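Local coordinates for nitrite oxidoreductase subunit A (Kuenenia stuttgartiensis, PDB 7B04), which is a molybdopterin oxidoreductase-family subunit that holds an iron-sulfur cluster, a molybdenum atom and two molybdopterin guanylate ester ligands, at residues 380-385 against 827-832; 384-389 against 478-483; 1028-1033 against 1051-1056. One frame throughout, in Å; residues are numbered along the deposited sequence.

Interaction 1: residues 380-385 against 827-832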
loop_
_atom_site.group_PDB
_atom_site.type_symbol
_atom_site.label_atom_id
_atom_site.label_comp_id
_atom_site.label_asym_id
_atom_site.label_seq_id
_atom_site.Cartn_x
_atom_site.Cartn_y
_atom_site.Cartn_z
ATOM N N PHE B 380 -36.578 3.867 20.444
ATOM C CA PHE B 380 -35.138 3.925 20.197
ATOM C C PHE B 380 -34.545 5.301 19.891
ATOM O O PHE B 380 -33.326 5.414 19.731
ATOM C CB PHE B 380 -34.785 3.023 19.010
ATOM C CG PHE B 380 -35.160 1.580 19.189
ATOM C CD1 PHE B 380 -35.051 0.961 20.419
ATOM C CD2 PHE B 380 -35.617 0.838 18.108
ATOM C CE1 PHE B 380 -35.387 -0.371 20.570
ATOM C CE2 PHE B 380 -35.960 -0.491 18.257
ATOM C CZ PHE B 380 -35.851 -1.095 19.489
ATOM N N THR B 381 -35.357 6.351 19.817
ATOM C CA THR B 381 -34.859 7.644 19.367
ATOM C C THR B 381 -35.386 8.749 20.272
ATOM O O THR B 381 -36.460 8.625 20.867
ATOM C CB THR B 381 -35.242 7.903 17.900
ATOM O OG1 THR B 381 -35.017 6.710 17.136
ATOM C CG2 THR B 381 -34.379 9.006 17.316
ATOM N N ASP B 382 -34.630 9.848 20.349
ATOM C CA ASP B 382 -35.017 10.978 21.183
ATOM C C ASP B 382 -36.013 11.923 20.515
ATOM O O ASP B 382 -36.447 12.880 21.165
ATOM C CB ASP B 382 -33.778 11.748 21.664
ATOM C CG ASP B 382 -33.098 12.545 20.567
ATOM O OD1 ASP B 382 -33.396 12.333 19.373
ATOM O OD2 ASP B 382 -32.250 13.397 20.912
ATOM N N PHE B 383 -36.360 11.708 19.243
ATOM C CA PHE B 383 -37.271 12.630 18.566
ATOM C C PHE B 383 -38.603 12.800 19.291
ATOM O O PHE B 383 -39.074 13.947 19.387
ATOM C CB PHE B 383 -37.535 12.173 17.124
ATOM C CG PHE B 383 -36.470 12.568 16.143
ATOM C CD1 PHE B 383 -36.286 13.892 15.785
ATOM C CD2 PHE B 383 -35.678 11.605 15.548
ATOM C CE1 PHE B 383 -35.310 14.246 14.869
ATOM C CE2 PHE B 383 -34.704 11.948 14.636
ATOM C CZ PHE B 383 -34.520 13.271 14.295
ATOM N N PRO B 384 -39.255 11.751 19.814
ATOM C CA PRO B 384 -40.517 11.976 20.534
ATOM C C PRO B 384 -40.352 12.771 21.817
ATOM O O PRO B 384 -41.330 13.370 22.279
ATOM C CB PRO B 384 -41.019 10.553 20.820
ATOM C CG PRO B 384 -39.799 9.707 20.776
ATOM C CD PRO B 384 -38.958 10.310 19.698
ATOM N N LEU B 385 -39.165 12.773 22.420
ATOM C CA LEU B 385 -38.960 13.481 23.677
ATOM C C LEU B 385 -39.155 14.986 23.482
ATOM O O LEU B 385 -38.723 15.555 22.481
ATOM C CB LEU B 385 -37.559 13.171 24.222
ATOM C CG LEU B 385 -37.425 11.861 25.012
ATOM C CD1 LEU B 385 -37.484 10.632 24.109
ATOM C CD2 LEU B 385 -36.146 11.859 25.835
ATOM N N ARG B 827 -31.353 6.519 24.231
ATOM C CA ARG B 827 -31.868 6.550 22.872
ATOM C C ARG B 827 -30.854 7.229 21.970
ATOM O O ARG B 827 -29.949 7.930 22.430
ATOM C CB ARG B 827 -33.201 7.296 22.797
ATOM C CG ARG B 827 -34.358 6.571 23.436
ATOM C CD ARG B 827 -35.494 7.538 23.701
ATOM N NE ARG B 827 -36.704 6.841 24.113
ATOM C CZ ARG B 827 -37.704 6.548 23.292
ATOM N NH1 ARG B 827 -38.767 5.911 23.750
ATOM N NH2 ARG B 827 -37.641 6.890 22.013
ATOM N N LEU B 828 -30.999 6.979 20.679
ATOM C CA LEU B 828 -30.110 7.642 19.714
ATOM C C LEU B 828 -30.444 9.121 19.827
ATOM O O LEU B 828 -31.604 9.425 19.693
ATOM C CB LEU B 828 -30.467 7.114 18.325
ATOM C CG LEU B 828 -30.253 5.623 18.111
ATOM C CD1 LEU B 828 -30.765 5.200 16.757
ATOM C CD2 LEU B 828 -28.791 5.261 18.247
ATOM N N GLN B 829 -29.453 9.998 19.949
ATOM C CA GLN B 829 -29.777 11.423 20.162
ATOM C C GLN B 829 -29.415 12.306 18.970
ATOM O O GLN B 829 -28.310 12.235 18.491
ATOM C CB GLN B 829 -29.099 11.914 21.437
ATOM C CG GLN B 829 -29.191 10.937 22.587
ATOM C CD GLN B 829 -29.270 11.608 23.933
ATOM O OE1 GLN B 829 -29.776 11.057 24.897
ATOM N NE2 GLN B 829 -28.772 12.817 24.012
ATOM N N ALA B 830 -30.377 13.103 18.526
ATOM C CA ALA B 830 -30.184 14.120 17.474
ATOM C C ALA B 830 -30.031 15.489 18.126
ATOM O O ALA B 830 -29.923 16.452 17.392
ATOM C CB ALA B 830 -31.325 14.067 16.509
ATOM N N TYR B 831 -30.118 15.546 19.453
ATOM C CA TYR B 831 -30.087 16.797 20.245
ATOM C C TYR B 831 -29.246 16.586 21.501
ATOM O O TYR B 831 -29.276 15.490 22.026
ATOM C CB TYR B 831 -31.508 17.156 20.676
ATOM C CG TYR B 831 -31.658 18.588 21.107
ATOM C CD1 TYR B 831 -31.572 19.609 20.186
ATOM C CD2 TYR B 831 -31.846 18.923 22.430
ATOM C CE1 TYR B 831 -31.678 20.931 20.562
ATOM C CE2 TYR B 831 -31.946 20.242 22.821
ATOM C CZ TYR B 831 -31.868 21.246 21.883
ATOM O OH TYR B 831 -31.941 22.548 22.245
ATOM N N ASN B 832 -28.512 17.607 21.945
ATOM C CA ASN B 832 -27.697 17.509 23.186
ATOM C C ASN B 832 -28.007 18.734 24.059
ATOM O O ASN B 832 -27.741 19.831 23.606
ATOM C CB ASN B 832 -26.221 17.258 22.863
ATOM C CG ASN B 832 -25.911 15.842 22.425
ATOM O OD1 ASN B 832 -25.937 15.521 21.251
ATOM N ND2 ASN B 832 -25.592 14.979 23.360
#
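The Arg827 guanidinium has the backbone N of Phe380 over one face and Leu385 CD1 over the opposite one, while Thr381 O lies at its edge, near the plane. NH2 is directed at that carbonyl, but the modelled separation of 2.4 Å between Arg827 NH2 and Thr381 O is too short for its exact length to be trusted; the same NH2 also bonds to Lys378 O. Leu385 CD1 comes to 3.7 Å from Arg827 CD, the two side chains crossing obliquely. The Phe383 ring meets Ala830 CB with CZ, 4.0 Å away. The carboxylate of Asp382 faces the 829-831 backbone: Ala830 N bonds to OD2 of Asp382 at 3.0 Å, on the syn side and 34° out of the carboxylate plane, and weak bonds run from Ala830 N to OD1 and from Tyr831 N to OD2. Two backbone bonds join the loops, Leu828 N to Phe380 O (3.0 Å) and Asp382 N to Leu828 O (3.1 Å). Helices 481-488 and 544-548 cover Phe383 and Ala830. Asp382 also opens a type I beta turn reaching Leu385. The whole is a buried loop-to-loop junction, built on one isolated beta bridge, Thr381 with Leu828, rather than on a sheet.

Interaction 2: residues 384-389 against 478-483; sequences PLLIRT and VMTLLE
Chi1 of -73° sets Leu386 CG anti to its carbonyl carbon; the two methyls it carries divide between Val478 and Thr480, two residues apart on the facing strand. CD1 meets Val478 CG2 at 3.5 Å, the side chains crossing at about a right angle; CD2 lies 3.5 Å from Thr480 CG2. Val478 offers the methyl that stands between its backbone N and carbonyl carbon. In Thr480 that place is taken by OG1 (chi1 70°), which leaves CG2 beside the backbone N, where Leu386 CD2 reaches it. Ile387 turns to the same side of the sheet as Met479, and its CD1 ends 4.0 Å from Leu481 CD1. Met484 and Tyr831 also pack on Ile387, while Phe466 of strand 465-469 lies against Leu386 and Val478 from the neighbouring strand.

The backbones run antiparallel. Ile387 and Met479 form the hydrogen-bonded pair, with Ile387 N to Met479 O at 2.9 Å and a weak return bond from Met479 N to Ile387 O at 3.5 Å; Leu386 with Thr480 and Arg388 with Val478 are non-hydrogen-bonded pairs. Leu481 N adds a weak bond to Leu385 O just as the second segment turns into its helix. There Thr480 OG1 accepts from Glu483 N at 2.8 Å and is also bonded to Leu462 O. Strand 386-388 is an outer strand of a three-stranded antiparallel sheet, laid against central strand 475-480, which runs directly into helix 481-488 through a threonine N-cap.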
loop_
_atom_site.group_PDB
_atom_site.type_symbol
_atom_site.label_atom_id
_atom_site.label_comp_id
_atom_site.label_asym_id
_atom_site.label_seq_id
_atom_site.Cartn_x
_atom_site.Cartn_y
_atom_site.Cartn_z
ATOM N N PRO B 384 -39.255 11.751 19.814
ATOM C CA PRO B 384 -40.517 11.976 20.534
ATOM C C PRO B 384 -40.352 12.771 21.817
ATOM O O PRO B 384 -41.330 13.370 22.279
ATOM C CB PRO B 384 -41.019 10.553 20.820
ATOM C CG PRO B 384 -39.799 9.707 20.776
ATOM C CD PRO B 384 -38.958 10.310 19.698
ATOM N N LEU B 385 -39.165 12.773 22.420
ATOM C CA LEU B 385 -38.960 13.481 23.677
ATOM C C LEU B 385 -39.155 14.986 23.482
ATOM O O LEU B 385 -38.723 15.555 22.481
ATOM C CB LEU B 385 -37.559 13.171 24.222
ATOM C CG LEU B 385 -37.425 11.861 25.012
ATOM C CD1 LEU B 385 -37.484 10.632 24.109
ATOM C CD2 LEU B 385 -36.146 11.859 25.835
ATOM N N LEU B 386 -39.875 15.601 24.425
ATOM C CA LEU B 386 -40.266 17.037 24.409
ATOM C C LEU B 386 -39.135 17.942 24.909
ATOM O O LEU B 386 -38.486 17.571 25.888
ATOM C CB LEU B 386 -41.522 17.185 25.269
ATOM C CG LEU B 386 -42.806 16.636 24.653
ATOM C CD1 LEU B 386 -44.022 17.370 25.166
ATOM C CD2 LEU B 386 -42.767 16.745 23.151
ATOM N N ILE B 387 -38.963 19.112 24.282
ATOM C CA ILE B 387 -37.875 20.066 24.652
ATOM C C ILE B 387 -38.460 21.389 25.132
ATOM O O ILE B 387 -39.255 21.973 24.417
ATOM C CB ILE B 387 -36.915 20.346 23.484
ATOM C CG1 ILE B 387 -36.692 19.122 22.603
ATOM C CG2 ILE B 387 -35.603 20.886 24.003
ATOM C CD1 ILE B 387 -35.295 18.611 22.675
ATOM N N ARG B 388 -37.997 21.837 26.294
ATOM C CA ARG B 388 -38.395 23.115 26.918
ATOM C C ARG B 388 -37.771 24.267 26.139
ATOM O O ARG B 388 -36.648 24.166 25.693
ATOM C CB ARG B 388 -37.945 23.132 28.377
ATOM C CG ARG B 388 -38.284 24.402 29.128
ATOM C CD ARG B 388 -38.586 23.989 30.543
ATOM N NE ARG B 388 -37.996 24.859 31.537
ATOM C CZ ARG B 388 -38.231 24.754 32.824
ATOM N NH1 ARG B 388 -37.650 25.572 33.673
ATOM N NH2 ARG B 388 -39.047 23.826 33.266
ATOM N N THR B 389 -38.502 25.357 26.045
ATOM C CA THR B 389 -38.069 26.550 25.307
ATOM C C THR B 389 -37.296 27.567 26.154
ATOM O O THR B 389 -36.511 28.338 25.590
ATOM C CB THR B 389 -39.275 27.252 24.651
ATOM O OG1 THR B 389 -40.048 26.295 23.919
ATOM C CG2 THR B 389 -38.817 28.339 23.665
ATOM N N VAL B 478 -43.625 23.618 25.300
ATOM C CA VAL B 478 -42.788 22.465 24.995
ATOM C C VAL B 478 -43.260 21.847 23.683
ATOM O O VAL B 478 -44.466 21.760 23.421
ATOM C CB VAL B 478 -42.803 21.428 26.142
ATOM C CG1 VAL B 478 -42.529 22.106 27.477
ATOM C CG2 VAL B 478 -44.125 20.682 26.201
ATOM N N MET B 479 -42.307 21.453 22.840
ATOM C CA MET B 479 -42.621 20.851 21.550
ATOM C C MET B 479 -41.650 19.714 21.266
ATOM O O MET B 479 -40.587 19.609 21.884
ATOM C CB MET B 479 -42.587 21.876 20.414
ATOM C CG MET B 479 -41.316 22.673 20.360
ATOM S SD MET B 479 -41.376 23.955 19.106
ATOM C CE MET B 479 -40.058 24.995 19.705
ATOM N N THR B 480 -42.017 18.875 20.301
ATOM C CA THR B 480 -41.209 17.705 19.985
ATOM C C THR B 480 -39.911 18.106 19.296
ATOM O O THR B 480 -39.849 19.096 18.561
ATOM C CB THR B 480 -41.986 16.731 19.098
ATOM O OG1 THR B 480 -42.159 17.291 17.793
ATOM C CG2 THR B 480 -43.356 16.429 19.686
ATOM N N LEU B 481 -38.859 17.322 19.555
ATOM C CA LEU B 481 -37.596 17.522 18.848
ATOM C C LEU B 481 -37.801 17.472 17.343
ATOM O O LEU B 481 -37.163 18.222 16.594
ATOM C CB LEU B 481 -36.569 16.473 19.280
ATOM C CG LEU B 481 -35.222 16.573 18.558
ATOM C CD1 LEU B 481 -34.552 17.918 18.828
ATOM C CD2 LEU B 481 -34.307 15.418 18.940
ATOM N N LEU B 482 -38.700 16.601 16.881
ATOM C CA LEU B 482 -39.000 16.540 15.456
ATOM C C LEU B 482 -39.631 17.841 14.976
ATOM O O LEU B 482 -39.291 18.342 13.896
ATOM C CB LEU B 482 -39.918 15.352 15.171
ATOM C CG LEU B 482 -39.866 14.743 13.771
ATOM C CD1 LEU B 482 -40.192 13.260 13.833
ATOM C CD2 LEU B 482 -40.823 15.458 12.839
ATOM N N GLU B 483 -40.557 18.401 15.760
ATOM C CA GLU B 483 -41.073 19.728 15.440
ATOM C C GLU B 483 -39.950 20.757 15.420
ATOM O O GLU B 483 -39.879 21.585 14.506
ATOM C CB GLU B 483 -42.168 20.136 16.426
ATOM C CG GLU B 483 -43.535 19.538 16.115
ATOM C CD GLU B 483 -44.159 20.104 14.852
ATOM O OE1 GLU B 483 -43.910 21.286 14.535
ATOM O OE2 GLU B 483 -44.900 19.361 14.172
#

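Interaction 3: residues 1028-1033 against 1051-1056; sequences KTVQAH and FRYGSQ
Arg1052 NE donates to His1033 NE2, 3.0 Å away and nearly straight at 167°, in the only direct hydrogen bond between the two segments. The imidazole nitrogen lies in the plane of the guanidinium, at its edge, whereas NE stands 27° out of the imidazole plane. The two planes are themselves steeply inclined to each other. The start of the arginine side chain lies above the imidazole: its CB is over a face of the His1033 ring in a CH-pi contact, 4.3 Å from the ring centroid, while CZ comes round to the ring edge. A bend at chi3 (69°) places NE back toward the histidine. On another side the His1033 ring directs an edge at the face of Tyr1053 in an offset edge-to-face pair, centroids 5.8 Å apart. Val1030, one helical turn before His1033, sets CG1 at the edge of the tyrosine ring, 3.8 Å from CE2 of Tyr1053.

A water joins the segments once more, donating to Thr1029 OG1 and to Arg1052 O, each at 2.9 Å. Farther out, Thr1029 OG1 is also bonded to Ser1026 N, and Lys997 and Val998 of helix 994-999 touch Val1030. Tyr1053 OH is held by Glu1034 OE2, and its backbone bonds to Met1002 of strand 1001-1007. Arg1052 NH1 forms a salt bridge with Glu1109, and the side chain makes a cation-pi contact with Tyr974, so three kinds of partner fix its direction.

Because NE2 serves as acceptor while ND1 has a weak bond to Gly1039 O, the arrangement is consistent with a neutral imidazole protonated at ND1; the nearby arginine charge would probably also disfavour a second proton, with Glu1109 offsetting that charge in part.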
loop_
_atom_site.group_PDB
_atom_site.type_symbol
_atom_site.label_atom_id
_atom_site.label_comp_id
_atom_site.label_asym_id
_atom_site.label_seq_id
_atom_site.Cartn_x
_atom_site.Cartn_y
_atom_site.Cartn_z
ATOM N N LYS B 1028 20.133 16.367 9.488
ATOM C CA LYS B 1028 21.203 15.625 8.826
ATOM C C LYS B 1028 20.821 15.183 7.420
ATOM O O LYS B 1028 21.688 15.123 6.539
ATOM C CB LYS B 1028 21.599 14.421 9.674
ATOM C CG LYS B 1028 22.262 14.807 10.978
ATOM C CD LYS B 1028 22.548 13.598 11.836
ATOM C CE LYS B 1028 23.142 14.023 13.161
ATOM N NZ LYS B 1028 23.352 12.871 14.079
ATOM N N THR B 1029 19.548 14.857 7.185
ATOM C CA THR B 1029 19.140 14.481 5.835
ATOM C C THR B 1029 19.276 15.664 4.885
ATOM O O THR B 1029 19.676 15.495 3.728
ATOM C CB THR B 1029 17.707 13.946 5.832
ATOM O OG1 THR B 1029 16.816 14.940 6.349
ATOM C CG2 THR B 1029 17.607 12.686 6.678
ATOM N N VAL B 1030 18.941 16.866 5.357
ATOM C CA VAL B 1030 19.134 18.064 4.548
ATOM C C VAL B 1030 20.621 18.334 4.332
ATOM O O VAL B 1030 21.040 18.691 3.224
ATOM C CB VAL B 1030 18.419 19.267 5.192
ATOM C CG1 VAL B 1030 18.758 20.549 4.451
ATOM C CG2 VAL B 1030 16.913 19.042 5.201
ATOM N N GLN B 1031 21.445 18.168 5.377
ATOM C CA GLN B 1031 22.886 18.346 5.206
ATOM C C GLN B 1031 23.442 17.377 4.173
ATOM O O GLN B 1031 24.307 17.743 3.371
ATOM C CB GLN B 1031 23.639 18.148 6.524
ATOM C CG GLN B 1031 23.085 18.831 7.754
ATOM C CD GLN B 1031 24.007 18.656 8.948
ATOM O OE1 GLN B 1031 23.916 19.388 9.933
ATOM N NE2 GLN B 1031 24.919 17.693 8.851
ATOM N N ALA B 1032 22.965 16.133 4.187
ATOM C CA ALA B 1032 23.491 15.120 3.280
ATOM C C ALA B 1032 22.937 15.289 1.873
ATOM O O ALA B 1032 23.643 15.029 0.892
ATOM C CB ALA B 1032 23.182 13.723 3.817
ATOM N N HIS B 1033 21.677 15.712 1.756
ATOM C CA HIS B 1033 21.096 15.954 0.440
ATOM C C HIS B 1033 21.867 17.031 -0.315
ATOM O O HIS B 1033 21.877 17.042 -1.550
ATOM C CB HIS B 1033 19.625 16.344 0.583
ATOM C CG HIS B 1033 18.961 16.689 -0.713
ATOM N ND1 HIS B 1033 18.642 15.741 -1.661
ATOM C CD2 HIS B 1033 18.550 17.878 -1.216
ATOM C CE1 HIS B 1033 18.067 16.332 -2.694
ATOM N NE2 HIS B 1033 18.000 17.628 -2.449
ATOM N N PHE B 1051 11.506 13.336 1.678
ATOM C CA PHE B 1051 11.405 14.645 1.047
ATOM C C PHE B 1051 12.804 15.230 0.919
ATOM O O PHE B 1051 13.720 14.859 1.664
ATOM C CB PHE B 1051 10.541 15.633 1.861
ATOM C CG PHE B 1051 9.264 15.047 2.363
ATOM C CD1 PHE B 1051 9.252 14.291 3.517
ATOM C CD2 PHE B 1051 8.068 15.281 1.707
ATOM C CE1 PHE B 1051 8.083 13.751 3.998
ATOM C CE2 PHE B 1051 6.887 14.743 2.192
ATOM C CZ PHE B 1051 6.899 13.977 3.336
ATOM N N ARG B 1052 12.961 16.172 -0.013
ATOM C CA ARG B 1052 14.195 16.951 -0.052
ATOM C C ARG B 1052 14.268 17.880 1.153
ATOM O O ARG B 1052 15.232 17.851 1.928
ATOM C CB ARG B 1052 14.294 17.739 -1.362
ATOM C CG ARG B 1052 14.315 16.871 -2.607
ATOM C CD ARG B 1052 14.355 17.722 -3.865
ATOM N NE ARG B 1052 15.625 18.424 -4.017
ATOM C CZ ARG B 1052 15.869 19.331 -4.957
ATOM N NH1 ARG B 1052 14.927 19.653 -5.834
ATOM N NH2 ARG B 1052 17.057 19.918 -5.022
ATOM N N TYR B 1053 13.238 18.700 1.333
ATOM C CA TYR B 1053 13.089 19.542 2.507
ATOM C C TYR B 1053 11.654 19.451 3.008
ATOM O O TYR B 1053 10.723 19.197 2.238
ATOM C CB TYR B 1053 13.427 21.015 2.225
ATOM C CG TYR B 1053 14.683 21.250 1.419
ATOM C CD1 TYR B 1053 14.639 21.291 0.035
ATOM C CD2 TYR B 1053 15.909 21.453 2.043
ATOM C CE1 TYR B 1053 15.779 21.512 -0.708
ATOM C CE2 TYR B 1053 17.056 21.678 1.304
ATOM C CZ TYR B 1053 16.983 21.705 -0.073
ATOM O OH TYR B 1053 18.110 21.926 -0.830
ATOM N N GLY B 1054 11.486 19.660 4.306
ATOM C CA GLY B 1054 10.162 19.730 4.895
ATOM C C GLY B 1054 9.462 18.384 4.928
ATOM O O GLY B 1054 10.004 17.339 4.569
ATOM N N SER B 1055 8.214 18.429 5.380
ATOM C CA SER B 1055 7.379 17.242 5.470
ATOM C C SER B 1055 5.935 17.633 5.203
ATOM O O SER B 1055 5.586 18.815 5.154
ATOM C CB SER B 1055 7.512 16.564 6.837
ATOM O OG SER B 1055 6.588 15.498 6.959
ATOM N N GLN B 1056 5.087 16.615 5.060
ATOM C CA GLN B 1056 3.652 16.843 4.969
ATOM C C GLN B 1056 3.091 17.433 6.253
ATOM O O GLN B 1056 1.941 17.887 6.259
ATOM C CB GLN B 1056 2.930 15.534 4.632
ATOM C CG GLN B 1056 2.573 14.696 5.847
ATOM C CD GLN B 1056 3.741 13.876 6.356
ATOM O OE1 GLN B 1056 4.880 14.060 5.929
ATOM N NE2 GLN B 1056 3.465 12.972 7.286
HETATM O O HOH W 1 15.924 15.652 3.720
#

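Interactions 1 and 2 start from the same part of the chain, sharing Pro384 and Leu385, and their centres are 10 Å apart. They touch directly: Tyr831 CD2 lies 3.5 Å from Ile387 CD1, and Leu481 at the start of helix 481-488 packs on both Asp382 and Tyr831. Together they make one buried region in which 380-389 sits between the far later 827-832 loop and strand 475-480 of the three-stranded sheet. Interaction 3 follows later in sequence, on the opposite side of the chain's centre, its own centre about 52 Å from that of interaction 1 and 58 Å from that of interaction 2. It joins helix 1027-1033 to a following loop, a separate and more local closure.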